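Local coordinates for fucolectin-related protein (Streptococcus pneumoniae, PDB 2WMF), which probably hydrolyses host blood-group antigen carbohydrates, as a family 98 glycoside hydrolase with its catalytic module built on an eight-stranded parallel barrel, at residues A[104-109]-A[138-143]; A[128-133]-A[163-168]; A[82-87]-A[95-100]. All coordinates share one frame; numbering follows the deposited sequence.

Interaction 1 (A[104-109]-A[138-143])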
loop_
_atom_site.group_PDB
_atom_site.type_symbol
_atom_site.label_atom_id
_atom_site.label_comp_id
_atom_site.label_asym_id
_atom_site.label_seq_id
_atom_site.Cartn_x
_atom_site.Cartn_y
_atom_site.Cartn_z
ATOM N N MET A 104 2.956 -23.340 -14.149
ATOM C CA MET A 104 3.655 -22.259 -13.484
ATOM C C MET A 104 4.374 -22.718 -12.202
ATOM O O MET A 104 5.474 -22.256 -11.892
ATOM C CB MET A 104 2.693 -21.090 -13.217
ATOM C CG MET A 104 2.162 -20.483 -14.503
ATOM S SD MET A 104 3.402 -19.983 -15.724
ATOM C CE MET A 104 4.541 -18.939 -14.829
ATOM N N LEU A 105 3.747 -23.641 -11.482
ATOM C CA LEU A 105 4.365 -24.255 -10.296
ATOM C C LEU A 105 5.641 -25.023 -10.657
ATOM O O LEU A 105 6.672 -24.875 -9.999
ATOM C CB LEU A 105 3.386 -25.162 -9.578
ATOM C CG LEU A 105 2.304 -24.421 -8.721
ATOM C CD1 LEU A 105 1.152 -25.355 -8.383
ATOM C CD2 LEU A 105 2.932 -23.822 -7.436
ATOM N N GLU A 106 5.565 -25.792 -11.727
ATOM C CA GLU A 106 6.741 -26.523 -12.212
ATOM C C GLU A 106 7.912 -25.586 -12.532
ATOM O O GLU A 106 9.058 -25.823 -12.131
ATOM C CB GLU A 106 6.371 -27.356 -13.447
ATOM C CG GLU A 106 5.577 -28.616 -13.108
ATOM C CD GLU A 106 6.437 -29.713 -12.472
ATOM O OE1 GLU A 106 7.528 -29.978 -13.000
ATOM O OE2 GLU A 106 6.038 -30.276 -11.443
ATOM N N GLU A 107 7.602 -24.507 -13.243
ATOM C CA GLU A 107 8.622 -23.546 -13.625
ATOM C C GLU A 107 9.190 -22.858 -12.377
ATOM O O GLU A 107 10.411 -22.733 -12.234
ATOM C CB GLU A 107 8.007 -22.574 -14.620
ATOM C CG GLU A 107 8.936 -21.722 -15.327
ATOM C CD GLU A 107 8.186 -20.798 -16.289
ATOM O OE1 GLU A 107 7.041 -21.128 -16.707
ATOM O OE2 GLU A 107 8.752 -19.741 -16.623
ATOM N N ALA A 108 8.315 -22.399 -11.473
ATOM C CA ALA A 108 8.780 -21.755 -10.233
ATOM C C ALA A 108 9.636 -22.697 -9.381
ATOM O O ALA A 108 10.660 -22.277 -8.768
ATOM C CB ALA A 108 7.595 -21.205 -9.395
ATOM N N GLN A 109 9.201 -23.940 -9.271
ATOM C CA GLN A 109 9.959 -24.915 -8.449
ATOM C C GLN A 109 11.347 -25.127 -9.045
ATOM O O GLN A 109 12.326 -25.143 -8.302
ATOM C CB GLN A 109 9.203 -26.234 -8.338
ATOM C CG GLN A 109 9.802 -27.191 -7.338
ATOM C CD GLN A 109 9.569 -26.781 -5.921
ATOM O OE1 GLN A 109 8.440 -26.453 -5.520
ATOM N NE2 GLN A 109 10.645 -26.836 -5.109
ATOM N N GLN A 138 1.734 -30.139 -0.910
ATOM C CA GLN A 138 2.565 -31.317 -0.641
ATOM C C GLN A 138 3.705 -31.399 -1.647
ATOM O O GLN A 138 4.833 -31.769 -1.308
ATOM C CB GLN A 138 1.733 -32.591 -0.730
ATOM C CG GLN A 138 0.734 -32.762 0.353
ATOM C CD GLN A 138 -0.070 -34.041 0.139
ATOM O OE1 GLN A 138 0.528 -35.130 0.056
ATOM N NE2 GLN A 138 -1.415 -33.928 0.010
ATOM N N LYS A 139 3.405 -31.101 -2.896
ATOM C CA LYS A 139 4.347 -31.298 -3.974
ATOM C C LYS A 139 5.367 -30.178 -4.159
ATOM O O LYS A 139 6.495 -30.429 -4.594
ATOM C CB LYS A 139 3.571 -31.513 -5.254
ATOM C CG LYS A 139 4.485 -31.784 -6.443
ATOM C CD LYS A 139 3.807 -32.554 -7.546
ATOM C CE LYS A 139 4.837 -32.876 -8.635
ATOM N NZ LYS A 139 4.192 -33.616 -9.756
ATOM N N TYR A 140 4.954 -28.925 -3.891
ATOM C CA TYR A 140 5.739 -27.759 -4.258
ATOM C C TYR A 140 6.140 -26.929 -3.028
ATOM O O TYR A 140 5.304 -26.204 -2.454
ATOM C CB TYR A 140 4.933 -26.883 -5.228
ATOM C CG TYR A 140 4.631 -27.556 -6.550
ATOM C CD1 TYR A 140 5.666 -27.794 -7.476
ATOM C CD2 TYR A 140 3.355 -28.047 -6.844
ATOM C CE1 TYR A 140 5.423 -28.423 -8.669
ATOM C CE2 TYR A 140 3.098 -28.701 -8.066
ATOM C CZ TYR A 140 4.160 -28.889 -8.960
ATOM O OH TYR A 140 3.934 -29.516 -10.151
ATOM N N SER A 141 7.420 -26.988 -2.665
ATOM C CA SER A 141 7.938 -26.168 -1.571
ATOM C C SER A 141 7.876 -24.653 -1.907
ATOM O O SER A 141 7.834 -23.826 -1.004
ATOM C CB SER A 141 9.386 -26.572 -1.200
ATOM O OG SER A 141 10.288 -26.326 -2.242
ATOM N N VAL A 142 7.914 -24.322 -3.198
ATOM C CA VAL A 142 7.826 -22.886 -3.614
ATOM C C VAL A 142 6.416 -22.300 -3.451
ATOM O O VAL A 142 6.264 -21.085 -3.510
ATOM C CB VAL A 142 8.305 -22.620 -5.067
ATOM C CG1 VAL A 142 9.804 -22.947 -5.231
ATOM C CG2 VAL A 142 7.460 -23.341 -6.069
ATOM N N LEU A 143 5.403 -23.137 -3.270
ATOM C CA LEU A 143 4.031 -22.641 -3.131
ATOM C C LEU A 143 3.859 -22.109 -1.705
ATOM O O LEU A 143 3.749 -22.869 -0.771
ATOM C CB LEU A 143 3.006 -23.717 -3.459
ATOM C CG LEU A 143 1.532 -23.290 -3.342
ATOM C CD1 LEU A 143 1.258 -22.001 -4.191
ATOM C CD2 LEU A 143 0.521 -24.426 -3.664
#
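Three hydrogen bonds tie Glu106 and Gln109 to the chain leaving helix 130-139. Tyr140 OH donates to Glu106 OE2 over 2.6 Å, meeting that oxygen on its anti lone pair, with the carboxylate and ring planes steeply inclined at 75°. The Gln109 amide works at both ends. Its OE1, which lies at the edge of the Tyr140 ring, near its plane, takes the backbone N-H of Val142 at 3.2 Å in an almost straight bond, and its NE2 gives a hydrogen, nearly within the amide plane, to Ser141 OG at 2.9 Å. The bend at chi2 (73°) points the amide at the type I turn 140-143, and the two bonds together fix which way round it lies. Lys139 NZ adds an opposite charge near Glu106 OE2, too distant at 4.2 Å for a salt bridge.

Apolar packing accompanies these bonds. The Tyr140 ring is sandwiched: Leu105 CB makes a CH-pi contact 3.7 Å from the ring centroid, nearly on the normal, while Lys139 CG covers the opposite face. Leu105 CD2 meets Leu143 CB at 4.0 Å, and Ala108 CB reaches Val142 CG2.

Helix 95-111 is thereby joined to the turn between helix 130-139 and strand 143-149. Leu105 and Ala108 also rest on Val115 of strand 115-121, Ala108 touches Leu59 of helix 59-64, and Arg30 binds the carbonyls of Tyr140 and Leu143.

Interaction 2 (A[128-133]-A[163-168])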
loop_
_atom_site.group_PDB
_atom_site.type_symbol
_atom_site.label_atom_id
_atom_site.label_comp_id
_atom_site.label_asym_id
_atom_site.label_seq_id
_atom_site.Cartn_x
_atom_site.Cartn_y
_atom_site.Cartn_z
ATOM N N VAL A 128 -11.064 -23.983 -7.390
ATOM C CA VAL A 128 -10.368 -25.278 -7.277
ATOM C C VAL A 128 -10.645 -25.918 -5.930
ATOM O O VAL A 128 -10.786 -25.227 -4.894
ATOM C CB VAL A 128 -8.827 -25.180 -7.566
ATOM C CG1 VAL A 128 -8.583 -24.845 -9.040
ATOM C CG2 VAL A 128 -8.154 -24.183 -6.647
ATOM N N PRO A 129 -10.784 -27.256 -5.920
ATOM C CA PRO A 129 -11.072 -27.913 -4.642
ATOM C C PRO A 129 -9.994 -27.743 -3.580
ATOM O O PRO A 129 -8.826 -27.737 -3.914
ATOM C CB PRO A 129 -11.161 -29.399 -5.045
ATOM C CG PRO A 129 -11.490 -29.403 -6.501
ATOM C CD PRO A 129 -10.752 -28.217 -7.045
ATOM N N PRO A 130 -10.383 -27.612 -2.316
ATOM C CA PRO A 130 -9.343 -27.594 -1.272
ATOM C C PRO A 130 -8.397 -28.806 -1.296
ATOM O O PRO A 130 -7.204 -28.673 -1.023
ATOM C CB PRO A 130 -10.152 -27.557 0.037
ATOM C CG PRO A 130 -11.458 -26.936 -0.334
ATOM C CD PRO A 130 -11.728 -27.377 -1.751
ATOM N N GLU A 131 -8.937 -29.979 -1.610
ATOM C CA GLU A 131 -8.110 -31.181 -1.761
ATOM C C GLU A 131 -7.000 -31.020 -2.844
ATOM O O GLU A 131 -5.856 -31.492 -2.661
ATOM C CB GLU A 131 -9.045 -32.339 -2.090
ATOM C CG GLU A 131 -10.090 -32.680 -0.987
ATOM C CD GLU A 131 -11.322 -31.730 -0.847
ATOM O OE1 GLU A 131 -11.618 -30.877 -1.733
ATOM O OE2 GLU A 131 -12.015 -31.861 0.214
ATOM N N TRP A 132 -7.328 -30.362 -3.963
ATOM C CA TRP A 132 -6.357 -30.075 -5.013
ATOM C C TRP A 132 -5.267 -29.130 -4.520
ATOM O O TRP A 132 -4.081 -29.334 -4.770
ATOM C CB TRP A 132 -7.034 -29.503 -6.269
ATOM C CG TRP A 132 -6.099 -29.125 -7.384
ATOM C CD1 TRP A 132 -5.696 -29.907 -8.431
ATOM C CD2 TRP A 132 -5.432 -27.860 -7.558
ATOM N NE1 TRP A 132 -4.849 -29.206 -9.246
ATOM C CE2 TRP A 132 -4.648 -27.956 -8.733
ATOM C CE3 TRP A 132 -5.429 -26.654 -6.837
ATOM C CZ2 TRP A 132 -3.853 -26.908 -9.189
ATOM C CZ3 TRP A 132 -4.644 -25.633 -7.284
ATOM C CH2 TRP A 132 -3.884 -25.741 -8.457
ATOM N N LEU A 133 -5.654 -28.097 -3.800
ATOM C CA LEU A 133 -4.660 -27.179 -3.245
ATOM C C LEU A 133 -3.720 -27.898 -2.247
ATOM O O LEU A 133 -2.494 -27.680 -2.252
ATOM C CB LEU A 133 -5.352 -26.010 -2.550
ATOM C CG LEU A 133 -4.452 -24.962 -1.908
ATOM C CD1 LEU A 133 -3.559 -24.320 -2.955
ATOM C CD2 LEU A 133 -5.281 -23.910 -1.117
ATOM N N SER A 163 -13.347 -19.253 1.685
ATOM C CA SER A 163 -12.078 -18.676 2.136
ATOM C C SER A 163 -11.594 -19.351 3.420
ATOM O O SER A 163 -10.399 -19.680 3.564
ATOM C CB SER A 163 -12.204 -17.133 2.298
ATOM O OG SER A 163 -12.407 -16.480 1.042
ATOM N N ALA A 164 -12.529 -19.602 4.326
ATOM C CA ALA A 164 -12.241 -20.290 5.599
ATOM C C ALA A 164 -11.659 -21.688 5.343
ATOM O O ALA A 164 -10.699 -22.102 6.010
ATOM C CB ALA A 164 -13.515 -20.355 6.471
ATOM N N LYS A 165 -12.211 -22.395 4.362
ATOM C CA LYS A 165 -11.712 -23.750 4.074
ATOM C C LYS A 165 -10.306 -23.673 3.498
ATOM O O LYS A 165 -9.424 -24.458 3.874
ATOM C CB LYS A 165 -12.630 -24.486 3.114
ATOM C CG LYS A 165 -12.187 -25.915 2.860
ATOM C CD LYS A 165 -12.404 -26.879 4.066
ATOM C CE LYS A 165 -11.388 -27.985 4.049
ATOM N NZ LYS A 165 -10.083 -27.367 4.473
ATOM N N TYR A 166 -10.070 -22.742 2.585
ATOM C CA TYR A 166 -8.715 -22.615 2.042
ATOM C C TYR A 166 -7.707 -22.173 3.110
ATOM O O TYR A 166 -6.557 -22.673 3.139
ATOM C CB TYR A 166 -8.668 -21.641 0.880
ATOM C CG TYR A 166 -9.374 -22.080 -0.400
ATOM C CD1 TYR A 166 -9.076 -23.311 -1.035
ATOM C CD2 TYR A 166 -10.299 -21.244 -0.989
ATOM C CE1 TYR A 166 -9.718 -23.663 -2.220
ATOM C CE2 TYR A 166 -10.906 -21.562 -2.155
ATOM C CZ TYR A 166 -10.644 -22.775 -2.777
ATOM O OH TYR A 166 -11.299 -23.054 -3.960
ATOM N N LEU A 167 -8.135 -21.279 3.999
ATOM C CA LEU A 167 -7.279 -20.848 5.113
ATOM C C LEU A 167 -6.847 -22.076 5.968
ATOM O O LEU A 167 -5.698 -22.169 6.396
ATOM C CB LEU A 167 -8.018 -19.788 5.938
ATOM C CG LEU A 167 -7.365 -19.316 7.253
ATOM C CD1 LEU A 167 -5.945 -18.746 7.034
ATOM C CD2 LEU A 167 -8.322 -18.294 7.947
ATOM N N GLU A 168 -7.789 -22.973 6.258
ATOM C CA GLU A 168 -7.483 -24.210 7.005
ATOM C C GLU A 168 -6.413 -25.044 6.295
ATOM O O GLU A 168 -5.452 -25.494 6.915
ATOM C CB GLU A 168 -8.774 -25.005 7.185
ATOM C CG GLU A 168 -8.582 -26.299 7.884
ATOM C CD GLU A 168 -9.911 -27.004 8.176
ATOM O OE1 GLU A 168 -10.972 -26.617 7.641
ATOM O OE2 GLU A 168 -9.883 -27.957 8.972
#
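Tyr166 OH is gripped by two groups: it donates to the carbonyl oxygen of Val128 and is also hydrogen-bonded to Thr127 OG1, one residue earlier in the chain. The modelled separation of Tyr166 OH and Val128 O, 2.4 Å, is very short for a hydrogen bond, and the exact length is doubtful. Val128 O lies in the plane of the tyrosine ring, at the edge, and also approaches CE1. With CG anti to its own carbonyl carbon (chi1 -69°), Tyr166 swings its ring out of helix 159-172 to the chain just ahead of helix 130-139, and its buried hydroxyl finds both partners there.

Around this bond the packing is apolar. Leu133 CD2 comes obliquely to Tyr166 CD1 at 3.8 Å, and Pro130 CG stands 4.2 Å from Tyr166 CE1. The pyrrolidine ring of Pro130 crosses the Lys165 chain at about a right angle; Pro130 CG and Lys165 CG are only 3.4 Å apart, tighter than normal van der Waals contact. Beyond that point the lysine chain bends, and its NZ forms a salt bridge with Glu168 OE1, the hydrogen bond within it long and weak.

Tyr166 also touches Ile119 and Met120 of strand 115-121 and Phe177 of strand 176-180. Here helices 130-139 and 159-172 pack side by side outside a closed barrel of eight parallel strands in sequential order, the (beta/alpha)8 or TIM barrel.

Interaction 3 (A[82-87]-A[95-100])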
loop_
_atom_site.group_PDB
_atom_site.type_symbol
_atom_site.label_atom_id
_atom_site.label_comp_id
_atom_site.label_asym_id
_atom_site.label_seq_id
_atom_site.Cartn_x
_atom_site.Cartn_y
_atom_site.Cartn_z
ATOM N N LYS A 82 -6.200 -14.352 -18.229
ATOM C CA LYS A 82 -6.888 -14.692 -19.511
ATOM C C LYS A 82 -7.097 -16.198 -19.708
ATOM O O LYS A 82 -7.853 -16.604 -20.579
ATOM C CB LYS A 82 -6.140 -14.133 -20.711
ATOM C CG LYS A 82 -6.034 -12.619 -20.758
ATOM C CD LYS A 82 -5.197 -12.197 -21.925
ATOM C CE LYS A 82 -5.944 -12.399 -23.259
ATOM N NZ LYS A 82 -5.032 -12.038 -24.404
ATOM N N VAL A 83 -6.442 -17.006 -18.893
ATOM C CA VAL A 83 -6.650 -18.458 -18.897
ATOM C C VAL A 83 -8.051 -18.800 -18.392
ATOM O O VAL A 83 -8.610 -19.826 -18.776
ATOM C CB VAL A 83 -5.550 -19.166 -18.044
ATOM C CG1 VAL A 83 -5.878 -20.656 -17.809
ATOM C CG2 VAL A 83 -4.200 -18.999 -18.721
ATOM N N CYS A 84 -8.630 -17.928 -17.552
ATOM C CA CYS A 84 -9.953 -18.150 -17.008
ATOM C C CYS A 84 -11.040 -18.010 -18.081
ATOM O O CYS A 84 -11.039 -17.050 -18.866
ATOM C CB CYS A 84 -10.275 -17.169 -15.860
ATOM S SG CYS A 84 -9.089 -17.133 -14.481
ATOM N N LYS A 85 -12.014 -18.895 -17.976
ATOM C CA LYS A 85 -13.160 -18.966 -18.899
ATOM C C LYS A 85 -14.435 -19.276 -18.130
ATOM O O LYS A 85 -14.414 -20.119 -17.250
ATOM C CB LYS A 85 -12.938 -20.082 -19.933
ATOM C CG LYS A 85 -11.757 -19.869 -20.875
ATOM C CD LYS A 85 -11.950 -18.557 -21.602
ATOM C CE LYS A 85 -11.069 -18.424 -22.762
ATOM N NZ LYS A 85 -9.726 -18.163 -22.375
ATOM N N PRO A 86 -15.560 -18.619 -18.493
ATOM C CA PRO A 86 -15.765 -17.665 -19.608
ATOM C C PRO A 86 -15.276 -16.236 -19.449
ATOM O O PRO A 86 -15.186 -15.518 -20.459
ATOM C CB PRO A 86 -17.293 -17.635 -19.751
ATOM C CG PRO A 86 -17.794 -17.913 -18.349
ATOM C CD PRO A 86 -16.812 -18.867 -17.751
ATOM N N THR A 87 -14.911 -15.827 -18.224
ATOM C CA THR A 87 -14.517 -14.453 -17.987
ATOM C C THR A 87 -13.066 -14.343 -17.515
ATOM O O THR A 87 -12.692 -14.999 -16.513
ATOM C CB THR A 87 -15.426 -13.828 -16.918
ATOM O OG1 THR A 87 -16.802 -14.025 -17.255
ATOM C CG2 THR A 87 -15.152 -12.349 -16.766
ATOM N N LYS A 95 -10.108 -27.758 -16.525
ATOM C CA LYS A 95 -8.857 -28.478 -16.874
ATOM C C LYS A 95 -7.706 -27.511 -17.256
ATOM O O LYS A 95 -6.569 -27.683 -16.820
ATOM C CB LYS A 95 -9.172 -29.452 -18.005
ATOM C CG LYS A 95 -7.988 -30.231 -18.578
ATOM C CD LYS A 95 -8.376 -30.807 -19.962
ATOM C CE LYS A 95 -7.407 -31.900 -20.431
ATOM N NZ LYS A 95 -7.762 -33.215 -19.756
ATOM N N GLU A 96 -8.018 -26.483 -18.030
ATOM C CA GLU A 96 -7.028 -25.523 -18.491
ATOM C C GLU A 96 -6.492 -24.681 -17.324
ATOM O O GLU A 96 -5.314 -24.370 -17.273
ATOM C CB GLU A 96 -7.619 -24.607 -19.562
ATOM C CG GLU A 96 -7.949 -25.287 -20.896
ATOM C CD GLU A 96 -9.203 -26.207 -20.834
ATOM O OE1 GLU A 96 -10.154 -25.950 -20.046
ATOM O OE2 GLU A 96 -9.220 -27.227 -21.579
ATOM N N LEU A 97 -7.369 -24.305 -16.390
ATOM C CA LEU A 97 -6.918 -23.560 -15.199
ATOM C C LEU A 97 -5.893 -24.355 -14.380
ATOM O O LEU A 97 -4.829 -23.860 -14.021
ATOM C CB LEU A 97 -8.108 -23.158 -14.313
ATOM C CG LEU A 97 -7.763 -22.255 -13.131
ATOM C CD1 LEU A 97 -7.218 -20.903 -13.666
ATOM C CD2 LEU A 97 -8.965 -22.066 -12.190
ATOM N N ARG A 98 -6.231 -25.605 -14.072
ATOM C CA ARG A 98 -5.355 -26.438 -13.260
ATOM C C ARG A 98 -4.008 -26.668 -14.010
ATOM O O ARG A 98 -2.918 -26.575 -13.426
ATOM C CB ARG A 98 -6.058 -27.759 -12.937
ATOM C CG ARG A 98 -7.287 -27.661 -12.052
ATOM C CD ARG A 98 -7.728 -29.035 -11.580
ATOM N NE ARG A 98 -9.034 -29.060 -10.940
ATOM C CZ ARG A 98 -9.547 -30.138 -10.351
ATOM N NH1 ARG A 98 -8.858 -31.270 -10.311
ATOM N NH2 ARG A 98 -10.738 -30.099 -9.777
ATOM N N GLU A 99 -4.105 -26.911 -15.316
ATOM C CA GLU A 99 -2.932 -27.118 -16.159
ATOM C C GLU A 99 -1.990 -25.913 -16.085
ATOM O O GLU A 99 -0.761 -26.074 -15.978
ATOM C CB GLU A 99 -3.355 -27.406 -17.615
ATOM C CG GLU A 99 -3.423 -28.877 -17.855
ATOM C CD GLU A 99 -4.192 -29.314 -19.092
ATOM O OE1 GLU A 99 -4.479 -28.472 -19.990
ATOM O OE2 GLU A 99 -4.519 -30.542 -19.140
ATOM N N TRP A 100 -2.574 -24.713 -16.139
ATOM C CA TRP A 100 -1.798 -23.487 -16.059
ATOM C C TRP A 100 -1.128 -23.346 -14.694
ATOM O O TRP A 100 0.058 -23.035 -14.630
ATOM C CB TRP A 100 -2.676 -22.259 -16.342
ATOM C CG TRP A 100 -1.880 -20.976 -16.418
ATOM C CD1 TRP A 100 -1.222 -20.491 -17.499
ATOM C CD2 TRP A 100 -1.676 -20.019 -15.358
ATOM N NE1 TRP A 100 -0.606 -19.293 -17.186
ATOM C CE2 TRP A 100 -0.880 -18.975 -15.884
ATOM C CE3 TRP A 100 -2.081 -19.950 -14.018
ATOM C CZ2 TRP A 100 -0.483 -17.872 -15.118
ATOM C CZ3 TRP A 100 -1.697 -18.848 -13.269
ATOM C CH2 TRP A 100 -0.913 -17.829 -13.815
#
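Val83 places its CG1 methyl anti to the backbone N (chi1 170°) and Trp100 turns its CG the same way (chi1 -174°), and these two settings bring a forked methyl pair against an indole. Val83 CG2 lies over the face of the five-membered ring, 3.8 Å from its centroid and 23° off the normal, a CH-pi contact. The nearest ring atom is Trp100 CD1, 3.5 Å from Val83 CG2. The other branch, Val83 CG1, drops against the helix itself: it stands 3.9 Å from Trp100 CB and 3.8 Å from the carbonyl oxygen of Glu96, which already accepts the backbone N-H of Trp100.

Leu97 adds a lighter apolar contact. Its CD1 reaches Val83 CG1 at 4.4 Å and Cys84 SG at 4.3 Å, both loose touches, while its side chain also lies on Pro80.

The loop that follows strand 74-79 is thus folded back over the first turns of helix 95-111. Lys82 NZ bonds to Asn47 and Lys85 NZ to Asp48, while within the loop the carbonyl of Lys85 takes a bond from Arg92. With no hydrogen bond crossing between 82-87 and 95-100, the contact rests on dispersion and the CH-pi touch of Val83 CG2, while the indole is oriented by the hydrogen bond of Trp100 NE1 to the carbonyl oxygen of Gly52.

Overall arrangement
All three contacts lie on one flank of the barrel, their centres about 17 to 18 Å apart. Interactions 1 and 3 share helix 95-111, one near each end, while interactions 1 and 2 share helix 130-139, gripped at its tail and its head. The head and tail contacts of that helix meet through Leu133 CD1 and Leu143 CD2, 4.1 Å apart. Interactions 2 and 3 touch where Arg98 NH2 approaches Pro129 CD at 3.3 Å and where Val128 CG1 packs on Leu97 CD2. Interactions 2 and 3 sit toward the ends where strands finish, the side that carries the active site in TIM barrels; interaction 1 lies toward the other end.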